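Local coordinates for outer membrane protein YopM (Yersinia pestis, PDB 1JL5) that acts as a leucine-rich repeat effector and virulence factor, probably altering host cell physiology to promote bacterial survival in host tissues, at residues L355-L369 with P373-S386. Sequence-based numbering, arbitrary orientation.
Sequences LPQNLKQLHVEYNPL and PDIPESVEDLRMNS
With its CG turned away from the carbonyl carbon (chi1 -72°), His363 swings its imidazole toward the neighbouring strand, while a bend at chi3 (-45°) folds the Arg383 guanidinium flat over one face of that ring, centres 3.7 Å apart and planes nearly parallel. Gln361 CG touches the opposite face near its rim, so the imidazole is sandwiched. At its edge, His363 NE2 donates a very short hydrogen bond of 2.5 Å to Asp381 OD1. The other carboxylate oxygen, Asp381 OD2, is met from above its plane by Gln361 NE2 at 2.8 Å. Beyond the stack, Arg383 NH2 forms a salt bridge with Glu365 OE2 (2.6 Å), which lies at the guanidinium edge. Beneath these polar side chains, strands 361-363 and 381-385 run parallel, joined by hydrogen bonds such as Leu362 N to Asp381 O. The other face is apolar: Leu362 CD2 packs tightly against Leu382 CD1 (3.4 Å) and also meets Ile375 CD1. This is the repeating step of a leucine-rich repeat solenoid, leucines directed into the core and polar residues on the concave, strand-lined surface. Strand 381-385 is the last modelled strand and pairs antiparallel with a strand of a second subunit. Asp381 would tend to favour protonation of His363 and the stacked guanidinium to oppose it, leaving the ring's charge state open, while both carboxylates probably offset the positive charge gathered here.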
loop_
_atom_site.group_PDB
_atom_site.type_symbol
_atom_site.label_atom_id
_atom_site.label_comp_id
_atom_site.label_asym_id
_atom_site.label_seq_id
_atom_site.Cartn_x
_atom_site.Cartn_y
_atom_site.Cartn_z
ATOM N N LEU A 355 -17.378 19.303 -9.214
ATOM C CA LEU A 355 -15.962 19.255 -9.506
ATOM C C LEU A 355 -15.531 20.258 -10.558
ATOM O O LEU A 355 -16.197 20.433 -11.572
ATOM C CB LEU A 355 -15.584 17.847 -9.952
ATOM C CG LEU A 355 -15.866 16.780 -8.892
ATOM C CD1 LEU A 355 -15.517 15.408 -9.442
ATOM C CD2 LEU A 355 -15.046 17.086 -7.632
ATOM N N PRO A 356 -14.406 20.943 -10.318
ATOM C CA PRO A 356 -13.923 21.922 -11.292
ATOM C C PRO A 356 -13.547 21.169 -12.564
ATOM O O PRO A 356 -13.105 20.023 -12.507
ATOM C CB PRO A 356 -12.730 22.552 -10.583
ATOM C CG PRO A 356 -12.230 21.441 -9.707
ATOM C CD PRO A 356 -13.505 20.856 -9.158
ATOM N N GLN A 357 -13.727 21.816 -13.708
ATOM C CA GLN A 357 -13.461 21.199 -15.000
ATOM C C GLN A 357 -12.028 20.820 -15.335
ATOM O O GLN A 357 -11.789 20.143 -16.328
ATOM C CB GLN A 357 -14.029 22.088 -16.108
ATOM C CG GLN A 357 -15.542 22.176 -16.063
ATOM C CD GLN A 357 -16.180 20.805 -15.947
ATOM O OE1 GLN A 357 -15.864 19.895 -16.716
ATOM N NE2 GLN A 357 -17.084 20.649 -14.982
ATOM N N ASN A 358 -11.073 21.256 -14.527
ATOM C CA ASN A 358 -9.672 20.923 -14.767
ATOM C C ASN A 358 -9.190 19.940 -13.700
ATOM O O ASN A 358 -7.995 19.661 -13.595
ATOM C CB ASN A 358 -8.806 22.186 -14.725
ATOM C CG ASN A 358 -8.400 22.668 -16.105
ATOM O OD1 ASN A 358 -7.401 22.215 -16.664
ATOM N ND2 ASN A 358 -9.177 23.591 -16.664
ATOM N N LEU A 359 -10.124 19.420 -12.908
ATOM C CA LEU A 359 -9.756 18.476 -11.860
ATOM C C LEU A 359 -9.105 17.265 -12.501
ATOM O O LEU A 359 -9.682 16.626 -13.375
ATOM C CB LEU A 359 -10.983 18.036 -11.063
ATOM C CG LEU A 359 -10.634 17.235 -9.802
ATOM C CD1 LEU A 359 -9.895 18.140 -8.809
ATOM C CD2 LEU A 359 -11.902 16.670 -9.180
ATOM N N LYS A 360 -7.891 16.962 -12.068
ATOM C CA LYS A 360 -7.159 15.832 -12.607
ATOM C C LYS A 360 -7.285 14.639 -11.693
ATOM O O LYS A 360 -7.312 13.492 -12.131
ATOM C CB LYS A 360 -5.682 16.181 -12.746
ATOM C CG LYS A 360 -5.418 17.345 -13.667
ATOM C CD LYS A 360 -5.979 17.087 -15.056
ATOM C CE LYS A 360 -5.656 18.240 -15.999
ATOM N NZ LYS A 360 -6.127 19.547 -15.457
ATOM N N GLN A 361 -7.366 14.923 -10.405
ATOM C CA GLN A 361 -7.435 13.864 -9.431
ATOM C C GLN A 361 -8.542 14.044 -8.424
ATOM O O GLN A 361 -8.699 15.101 -7.819
ATOM C CB GLN A 361 -6.095 13.765 -8.721
ATOM C CG GLN A 361 -6.017 12.689 -7.675
ATOM C CD GLN A 361 -4.688 12.722 -6.986
ATOM O OE1 GLN A 361 -4.310 13.737 -6.411
ATOM N NE2 GLN A 361 -3.957 11.618 -7.047
ATOM N N LEU A 362 -9.323 12.987 -8.267
ATOM C CA LEU A 362 -10.407 12.989 -7.321
ATOM C C LEU A 362 -10.309 11.727 -6.489
ATOM O O LEU A 362 -10.605 10.638 -6.966
ATOM C CB LEU A 362 -11.756 13.012 -8.031
ATOM C CG LEU A 362 -12.905 13.011 -7.026
ATOM C CD1 LEU A 362 -12.854 14.291 -6.210
ATOM C CD2 LEU A 362 -14.232 12.875 -7.745
ATOM N N HIS A 363 -9.862 11.877 -5.253
ATOM C CA HIS A 363 -9.777 10.749 -4.337
ATOM C C HIS A 363 -10.705 11.108 -3.206
ATOM O O HIS A 363 -10.344 11.866 -2.314
ATOM C CB HIS A 363 -8.355 10.568 -3.819
ATOM C CG HIS A 363 -7.412 10.027 -4.845
ATOM N ND1 HIS A 363 -6.084 9.775 -4.579
ATOM C CD2 HIS A 363 -7.605 9.694 -6.143
ATOM C CE1 HIS A 363 -5.500 9.310 -5.669
ATOM N NE2 HIS A 363 -6.402 9.252 -6.631
ATOM N N VAL A 364 -11.922 10.586 -3.275
ATOM C CA VAL A 364 -12.925 10.858 -2.261
ATOM C C VAL A 364 -13.403 9.526 -1.715
ATOM O O VAL A 364 -14.528 9.375 -1.238
ATOM C CB VAL A 364 -14.088 11.660 -2.854
ATOM C CG1 VAL A 364 -15.153 11.902 -1.801
ATOM C CG2 VAL A 364 -13.562 12.995 -3.357
ATOM N N GLU A 365 -12.500 8.563 -1.799
ATOM C CA GLU A 365 -12.714 7.211 -1.315
ATOM C C GLU A 365 -13.141 7.255 0.149
ATOM O O GLU A 365 -12.686 8.100 0.917
ATOM C CB GLU A 365 -11.395 6.442 -1.442
ATOM C CG GLU A 365 -10.243 7.361 -1.886
ATOM C CD GLU A 365 -8.881 6.710 -1.817
ATOM O OE1 GLU A 365 -8.720 5.592 -2.359
ATOM O OE2 GLU A 365 -7.967 7.325 -1.230
ATOM N N TYR A 366 -14.035 6.352 0.528
ATOM C CA TYR A 366 -14.480 6.263 1.908
ATOM C C TYR A 366 -15.109 7.525 2.453
ATOM O O TYR A 366 -14.585 8.184 3.353
ATOM C CB TYR A 366 -13.307 5.828 2.778
ATOM C CG TYR A 366 -12.694 4.552 2.257
ATOM C CD1 TYR A 366 -13.386 3.345 2.341
ATOM C CD2 TYR A 366 -11.451 4.557 1.637
ATOM C CE1 TYR A 366 -12.853 2.175 1.822
ATOM C CE2 TYR A 366 -10.906 3.388 1.113
ATOM C CZ TYR A 366 -11.615 2.200 1.210
ATOM O OH TYR A 366 -11.081 1.036 0.708
ATOM N N ASN A 367 -16.246 7.851 1.869
ATOM C CA ASN A 367 -17.051 8.983 2.262
ATOM C C ASN A 367 -18.443 8.421 2.074
ATOM O O ASN A 367 -18.682 7.664 1.132
ATOM C CB ASN A 367 -16.822 10.167 1.326
ATOM C CG ASN A 367 -15.729 11.088 1.813
ATOM O OD1 ASN A 367 -15.909 11.813 2.787
ATOM N ND2 ASN A 367 -14.588 11.060 1.144
ATOM N N PRO A 368 -19.366 8.736 2.989
ATOM C CA PRO A 368 -20.731 8.226 2.853
ATOM C C PRO A 368 -21.423 8.990 1.734
ATOM O O PRO A 368 -22.469 9.594 1.932
ATOM C CB PRO A 368 -21.335 8.515 4.217
ATOM C CG PRO A 368 -20.663 9.788 4.601
ATOM C CD PRO A 368 -19.221 9.517 4.229
ATOM N N LEU A 369 -20.798 8.976 0.564
ATOM C CA LEU A 369 -21.322 9.656 -0.607
ATOM C C LEU A 369 -22.653 9.051 -1.024
ATOM O O LEU A 369 -22.742 7.854 -1.289
ATOM C CB LEU A 369 -20.319 9.538 -1.759
ATOM C CG LEU A 369 -19.421 10.733 -2.094
ATOM C CD1 LEU A 369 -18.960 11.446 -0.845
ATOM C CD2 LEU A 369 -18.245 10.238 -2.912
ATOM N N PRO A 373 -19.939 12.409 -7.553
ATOM C CA PRO A 373 -20.213 13.661 -8.253
ATOM C C PRO A 373 -19.944 13.452 -9.734
ATOM O O PRO A 373 -19.272 12.491 -10.116
ATOM C CB PRO A 373 -19.214 14.616 -7.624
ATOM C CG PRO A 373 -18.017 13.724 -7.432
ATOM C CD PRO A 373 -18.638 12.462 -6.861
ATOM N N ASP A 374 -20.475 14.330 -10.575
ATOM C CA ASP A 374 -20.215 14.203 -11.996
ATOM C C ASP A 374 -18.708 14.349 -12.118
ATOM O O ASP A 374 -18.113 15.253 -11.537
ATOM C CB ASP A 374 -20.920 15.308 -12.785
ATOM C CG ASP A 374 -22.425 15.172 -12.749
ATOM O OD1 ASP A 374 -22.922 14.062 -13.039
ATOM O OD2 ASP A 374 -23.111 16.172 -12.438
ATOM N N ILE A 375 -18.084 13.445 -12.855
ATOM C CA ILE A 375 -16.646 13.490 -13.016
ATOM C C ILE A 375 -16.241 14.261 -14.256
ATOM O O ILE A 375 -16.541 13.856 -15.377
ATOM C CB ILE A 375 -16.059 12.069 -13.101
ATOM C CG1 ILE A 375 -16.468 11.273 -11.859
ATOM C CG2 ILE A 375 -14.552 12.130 -13.226
ATOM C CD1 ILE A 375 -16.178 11.988 -10.543
ATOM N N PRO A 376 -15.567 15.403 -14.071
ATOM C CA PRO A 376 -15.139 16.190 -15.227
ATOM C C PRO A 376 -14.270 15.303 -16.105
ATOM O O PRO A 376 -13.569 14.422 -15.604
ATOM C CB PRO A 376 -14.350 17.330 -14.590
ATOM C CG PRO A 376 -15.078 17.543 -13.298
ATOM C CD PRO A 376 -15.287 16.120 -12.814
ATOM N N GLU A 377 -14.321 15.531 -17.413
ATOM C CA GLU A 377 -13.535 14.741 -18.348
ATOM C C GLU A 377 -12.054 14.884 -18.023
ATOM O O GLU A 377 -11.242 14.021 -18.360
ATOM C CB GLU A 377 -13.803 15.204 -19.783
ATOM C CG GLU A 377 -14.204 14.084 -20.734
ATOM C CD GLU A 377 -15.597 13.542 -20.455
ATOM O OE1 GLU A 377 -15.867 13.140 -19.302
ATOM O OE2 GLU A 377 -16.423 13.514 -21.396
ATOM N N SER A 378 -11.704 15.979 -17.359
ATOM C CA SER A 378 -10.315 16.233 -16.996
ATOM C C SER A 378 -9.784 15.231 -15.973
ATOM O O SER A 378 -8.593 14.942 -15.940
ATOM C CB SER A 378 -10.176 17.643 -16.430
ATOM O OG SER A 378 -11.020 17.806 -15.306
ATOM N N VAL A 379 -10.664 14.700 -15.137
ATOM C CA VAL A 379 -10.238 13.751 -14.118
ATOM C C VAL A 379 -9.514 12.564 -14.729
ATOM O O VAL A 379 -10.102 11.784 -15.475
ATOM C CB VAL A 379 -11.434 13.247 -13.298
ATOM C CG1 VAL A 379 -10.969 12.232 -12.260
ATOM C CG2 VAL A 379 -12.121 14.424 -12.626
ATOM N N GLU A 380 -8.230 12.440 -14.410
ATOM C CA GLU A 380 -7.404 11.346 -14.911
ATOM C C GLU A 380 -7.250 10.297 -13.817
ATOM O O GLU A 380 -7.173 9.103 -14.083
ATOM C CB GLU A 380 -6.004 11.853 -15.273
ATOM C CG GLU A 380 -5.973 13.127 -16.083
ATOM C CD GLU A 380 -4.558 13.635 -16.318
ATOM O OE1 GLU A 380 -3.755 13.643 -15.361
ATOM O OE2 GLU A 380 -4.250 14.040 -17.457
ATOM N N ASP A 381 -7.201 10.771 -12.581
ATOM C CA ASP A 381 -7.012 9.921 -11.418
ATOM C C ASP A 381 -8.231 9.996 -10.519
ATOM O O ASP A 381 -8.441 10.987 -9.823
ATOM C CB ASP A 381 -5.779 10.397 -10.662
ATOM C CG ASP A 381 -5.462 9.539 -9.474
ATOM O OD1 ASP A 381 -6.338 8.759 -9.041
ATOM O OD2 ASP A 381 -4.333 9.658 -8.965
ATOM N N LEU A 382 -9.024 8.936 -10.526
ATOM C CA LEU A 382 -10.236 8.901 -9.737
ATOM C C LEU A 382 -10.306 7.717 -8.786
ATOM O O LEU A 382 -9.970 6.588 -9.144
ATOM C CB LEU A 382 -11.445 8.867 -10.671
ATOM C CG LEU A 382 -12.834 8.763 -10.049
ATOM C CD1 LEU A 382 -13.112 9.985 -9.195
ATOM C CD2 LEU A 382 -13.866 8.641 -11.155
ATOM N N ARG A 383 -10.735 7.992 -7.563
ATOM C CA ARG A 383 -10.902 6.957 -6.559
ATOM C C ARG A 383 -12.078 7.373 -5.713
ATOM O O ARG A 383 -12.076 8.436 -5.098
ATOM C CB ARG A 383 -9.646 6.790 -5.696
ATOM C CG ARG A 383 -8.401 6.472 -6.508
ATOM C CD ARG A 383 -7.311 5.790 -5.700
ATOM N NE ARG A 383 -7.091 6.414 -4.405
ATOM C CZ ARG A 383 -5.924 6.412 -3.768
ATOM N NH1 ARG A 383 -4.871 5.823 -4.317
ATOM N NH2 ARG A 383 -5.810 6.991 -2.579
ATOM N N MET A 384 -13.108 6.542 -5.726
ATOM C CA MET A 384 -14.297 6.802 -4.948
ATOM C C MET A 384 -14.744 5.491 -4.343
ATOM O O MET A 384 -14.665 4.449 -4.981
ATOM C CB MET A 384 -15.402 7.377 -5.831
ATOM C CG MET A 384 -15.018 8.676 -6.514
ATOM S SD MET A 384 -16.426 9.506 -7.261
ATOM C CE MET A 384 -16.460 8.745 -8.875
ATOM N N ASN A 385 -15.197 5.549 -3.101
ATOM C CA ASN A 385 -15.660 4.366 -2.412
ATOM C C ASN A 385 -16.686 4.802 -1.384
ATOM O O ASN A 385 -16.375 5.553 -0.461
ATOM C CB ASN A 385 -14.487 3.656 -1.733
ATOM C CG ASN A 385 -14.856 2.271 -1.237
ATOM O OD1 ASN A 385 -14.073 1.325 -1.356
ATOM N ND2 ASN A 385 -16.048 2.145 -0.668
ATOM N N SER A 386 -17.916 4.336 -1.557
ATOM C CA SER A 386 -18.999 4.682 -0.654
ATOM C C SER A 386 -19.058 3.714 0.522
ATOM O O SER A 386 -18.353 2.706 0.541
ATOM C CB SER A 386 -20.322 4.666 -1.418
ATOM O OG SER A 386 -20.554 3.393 -1.994
HETATM O O HOH W 1 -18.897 17.356 -10.309
HETATM O O HOH W 2 -13.237 18.488 -17.544
HETATM O O HOH W 3 -16.147 17.588 -18.280
HETATM O O HOH W 4 -16.374 7.793 -2.135
#